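Local coordinates for protein nicotinate-nucleotide pyrophosphorylase (Francisella tularensis subsp. tularensis, PDB 3TQV) that probably converts quinolinate and 5-phospho-alpha-D-ribose 1-diphosphate into nicotinate ribonucleotide, carbon dioxide and diphosphate, a step of NAD(+) biosynthesis, at residues B[57-62]-B[153-158]. Residues are numbered along the deposited sequence; the frame is centred on the assembly and turned at random.
Sequences ILCGQD and KYAVRC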
ATOM      1  N   ILE B  57       6.991   1.949 -15.016  1.00 15.38           N
ATOM      2  CA  ILE B  57       7.681   3.197 -14.696  1.00  9.97           C
ATOM      3  C   ILE B  57       8.439   3.009 -13.395  1.00 11.43           C
ATOM      4  O   ILE B  57       7.838   2.859 -12.334  1.00 17.34           O
ATOM      5  CB  ILE B  57       6.713   4.381 -14.541  1.00 13.66           C
ATOM      6  CG1 ILE B  57       5.863   4.566 -15.805  1.00 13.58           C
ATOM      7  CG2 ILE B  57       7.487   5.655 -14.246  1.00  8.87           C
ATOM      8  CD1 ILE B  57       6.679   4.920 -17.060  1.00 11.56           C
ATOM      9  N   LEU B  58       9.761   2.999 -13.488  1.00 16.33           N
ATOM     10  CA  LEU B  58      10.618   2.810 -12.332  1.00 15.98           C
ATOM     11  C   LEU B  58      10.506   3.936 -11.319  1.00 19.51           C
ATOM     12  O   LEU B  58      10.464   5.123 -11.666  1.00 22.20           O
ATOM     13  CB  LEU B  58      12.074   2.668 -12.772  1.00 15.58           C
ATOM     14  CG  LEU B  58      13.180   2.674 -11.697  1.00 22.86           C
ATOM     15  CD1 LEU B  58      12.905   1.635 -10.600  1.00 19.76           C
ATOM     16  CD2 LEU B  58      14.552   2.434 -12.341  1.00 23.23           C
ATOM     17  N   CYS B  59      10.464   3.532 -10.056  1.00 14.24           N
ATOM     18  CA  CYS B  59      10.500   4.437  -8.918  1.00 18.88           C
ATOM     19  C   CYS B  59      11.022   3.650  -7.707  1.00 21.15           C
ATOM     20  O   CYS B  59      10.584   2.528  -7.437  1.00 23.90           O
ATOM     21  CB  CYS B  59       9.114   5.022  -8.662  1.00 22.74           C
ATOM     22  SG  CYS B  59       9.079   6.327  -7.418  1.00 27.77           S
ATOM     23  N   GLY B  60      11.988   4.211  -6.995  1.00 21.07           N
ATOM     24  CA  GLY B  60      12.546   3.508  -5.856  1.00 24.83           C
ATOM     25  C   GLY B  60      14.058   3.449  -5.736  1.00 26.29           C
ATOM     26  O   GLY B  60      14.561   2.969  -4.725  1.00 30.34           O
ATOM     27  N   GLN B  61      14.779   3.918  -6.753  1.00 18.45           N
ATOM     28  CA  GLN B  61      16.242   4.031  -6.678  1.00 18.02           C
ATOM     29  C   GLN B  61      16.766   4.412  -5.292  1.00 20.57           C
ATOM     30  O   GLN B  61      17.521   3.648  -4.683  1.00 22.66           O
ATOM     31  CB  GLN B  61      16.765   5.029  -7.710  1.00 24.58           C
ATOM     32  CG  GLN B  61      17.062   4.397  -9.068  1.00 19.57           C
ATOM     33  CD  GLN B  61      17.693   5.374 -10.053  1.00 24.43           C
ATOM     34  OE1 GLN B  61      18.796   5.145 -10.545  1.00 26.57           O
ATOM     35  NE2 GLN B  61      16.988   6.454 -10.349  1.00 16.55           N
ATOM     36  N   ASP B  62      16.357   5.585  -4.807  1.00 19.65           N
ATOM     37  CA  ASP B  62      16.778   6.089  -3.493  1.00 23.34           C
ATOM     38  C   ASP B  62      16.621   5.104  -2.339  1.00 23.41           C
ATOM     39  O   ASP B  62      17.514   4.979  -1.506  1.00 25.78           O
ATOM     40  CB  ASP B  62      16.027   7.369  -3.125  1.00 24.53           C
ATOM     41  CG  ASP B  62      16.395   8.520  -3.998  1.00 27.73           C
ATOM     42  OD1 ASP B  62      17.485   8.468  -4.598  1.00 25.47           O
ATOM     43  OD2 ASP B  62      15.598   9.477  -4.084  1.00 32.66           O
ATOM     44  N   LYS B 153       3.717  10.820  -3.412  1.00 14.58           N
ATOM     45  CA  LYS B 153       3.687  12.065  -4.167  1.00 17.51           C
ATOM     46  C   LYS B 153       4.817  12.022  -5.201  1.00 22.77           C
ATOM     47  O   LYS B 153       4.653  12.409  -6.360  1.00 19.12           O
ATOM     48  CB  LYS B 153       3.881  13.252  -3.221  1.00 21.98           C
ATOM     49  CG  LYS B 153       2.761  13.456  -2.199  1.00 17.89           C
ATOM     50  CD  LYS B 153       1.529  14.041  -2.855  1.00 16.77           C
ATOM     51  CE  LYS B 153       0.430  14.358  -1.867  1.00 18.24           C
ATOM     52  NZ  LYS B 153      -0.828  14.788  -2.564  1.00 17.99           N
ATOM     53  N   TYR B 154       5.966  11.525  -4.767  1.00 16.74           N
ATOM     54  CA  TYR B 154       7.103  11.351  -5.651  1.00 20.73           C
ATOM     55  C   TYR B 154       6.785  10.346  -6.777  1.00 21.87           C
ATOM     56  O   TYR B 154       7.021  10.623  -7.956  1.00 19.97           O
ATOM     57  CB  TYR B 154       8.348  10.936  -4.845  1.00 16.76           C
ATOM     58  CG  TYR B 154       9.567  10.705  -5.686  1.00 22.15           C
ATOM     59  CD1 TYR B 154      10.195  11.758  -6.331  1.00 25.98           C
ATOM     60  CD2 TYR B 154      10.088   9.423  -5.854  1.00 27.77           C
ATOM     61  CE1 TYR B 154      11.302  11.549  -7.119  1.00 22.77           C
ATOM     62  CE2 TYR B 154      11.208   9.202  -6.640  1.00 26.86           C
ATOM     63  CZ  TYR B 154      11.808  10.272  -7.273  1.00 23.05           C
ATOM     64  OH  TYR B 154      12.925  10.067  -8.064  1.00 21.57           O
ATOM     65  N   ALA B 155       6.242   9.186  -6.424  1.00 28.12           N
ATOM     66  CA  ALA B 155       5.894   8.199  -7.438  1.00 27.55           C
ATOM     67  C   ALA B 155       4.955   8.808  -8.460  1.00 25.17           C
ATOM     68  O   ALA B 155       5.106   8.610  -9.657  1.00 28.11           O
ATOM     69  CB  ALA B 155       5.251   6.976  -6.803  1.00 20.67           C
ATOM     70  N   VAL B 156       3.977   9.555  -7.983  1.00 13.67           N
ATOM     71  CA  VAL B 156       2.981  10.100  -8.883  1.00 14.91           C
ATOM     72  C   VAL B 156       3.642  11.075  -9.856  1.00 16.76           C
ATOM     73  O   VAL B 156       3.384  11.035 -11.060  1.00 17.03           O
ATOM     74  CB  VAL B 156       1.810  10.754  -8.117  1.00 15.89           C
ATOM     75  CG1 VAL B 156       0.953  11.556  -9.057  1.00 15.82           C
ATOM     76  CG2 VAL B 156       0.970   9.682  -7.413  1.00  9.55           C
ATOM     77  N   ARG B 157       4.508  11.941  -9.341  1.00 22.88           N
ATOM     78  CA  ARG B 157       5.302  12.799 -10.204  1.00 22.56           C
ATOM     79  C   ARG B 157       6.114  11.947 -11.175  1.00 27.66           C
ATOM     80  O   ARG B 157       6.113  12.214 -12.375  1.00 23.09           O
ATOM     81  CB  ARG B 157       6.206  13.713  -9.382  1.00 24.41           C
ATOM     82  CG  ARG B 157       5.481  14.903  -8.756  1.00 23.51           C
ATOM     83  CD  ARG B 157       5.091  15.932  -9.805  1.00 20.66           C
ATOM     84  NE  ARG B 157       6.246  16.248 -10.626  1.00 29.53           N
ATOM     85  CZ  ARG B 157       6.272  16.162 -11.951  1.00 29.29           C
ATOM     86  NH1 ARG B 157       5.184  15.796 -12.622  1.00 23.54           N
ATOM     87  NH2 ARG B 157       7.391  16.459 -12.603  1.00 26.21           N
ATOM     88  N   CYS B 158       6.775  10.908 -10.665  1.00 23.94           N
ATOM     89  CA  CYS B 158       7.574  10.020 -11.510  1.00 20.31           C
ATOM     90  C   CYS B 158       6.800   9.482 -12.716  1.00 19.33           C
ATOM     91  O   CYS B 158       7.387   9.186 -13.765  1.00 16.51           O
ATOM     92  CB  CYS B 158       8.156   8.861 -10.699  1.00 16.26           C
ATOM     93  SG  CYS B 158       9.603   9.319  -9.737  1.00 19.65           S
TER
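The ring of Y154 meets two cysteine sulfurs, one from each segment. C158 SG lies over one face, 3.4 Å above the ring plane and displaced toward the rim. C59 SG arrives obliquely from across the contact, 4.6 Å from the centroid and 60° off the ring normal, and touches the CD2–CE2 side, with CD2 at 3.6 Å; this meets the criterion for a Cys sulfur-aromatic contact. With CG anti to its backbone N (chi1 179°), the Y154 ring is carried from helix 149-159 toward C59, and its OH hydrogen-bonds D83, whose carboxylate also accepts the backbone N-H of G60 and Q61 at the start of helix 61-71.

C59 makes the largest single contribution, 71 Å² of the 221 Å² buried. Its SG, anti to the backbone N (chi1 -172°), enters the groove between Y154, A155 and C158, standing 3.9 Å from A155 CB and 3.8 Å from C158 SG, a separation that excludes a disulfide. Two residues before C59, I57 CG2 rests against the backbone carbonyl of C158, 3.6 Å from its O. No hydrogen bond spans the two segments; sulfur, methyl and ring contacts hold them together.

Both segments pack on helix 100-130, I57 on A121 and A155 on T120. Away from the predicted substrate sites, this buried packing joins the N-terminal domain to helix 149-159 of the TIM-barrel-related C-terminal domain, the two-domain architecture of quinolinate phosphoribosyltransferases.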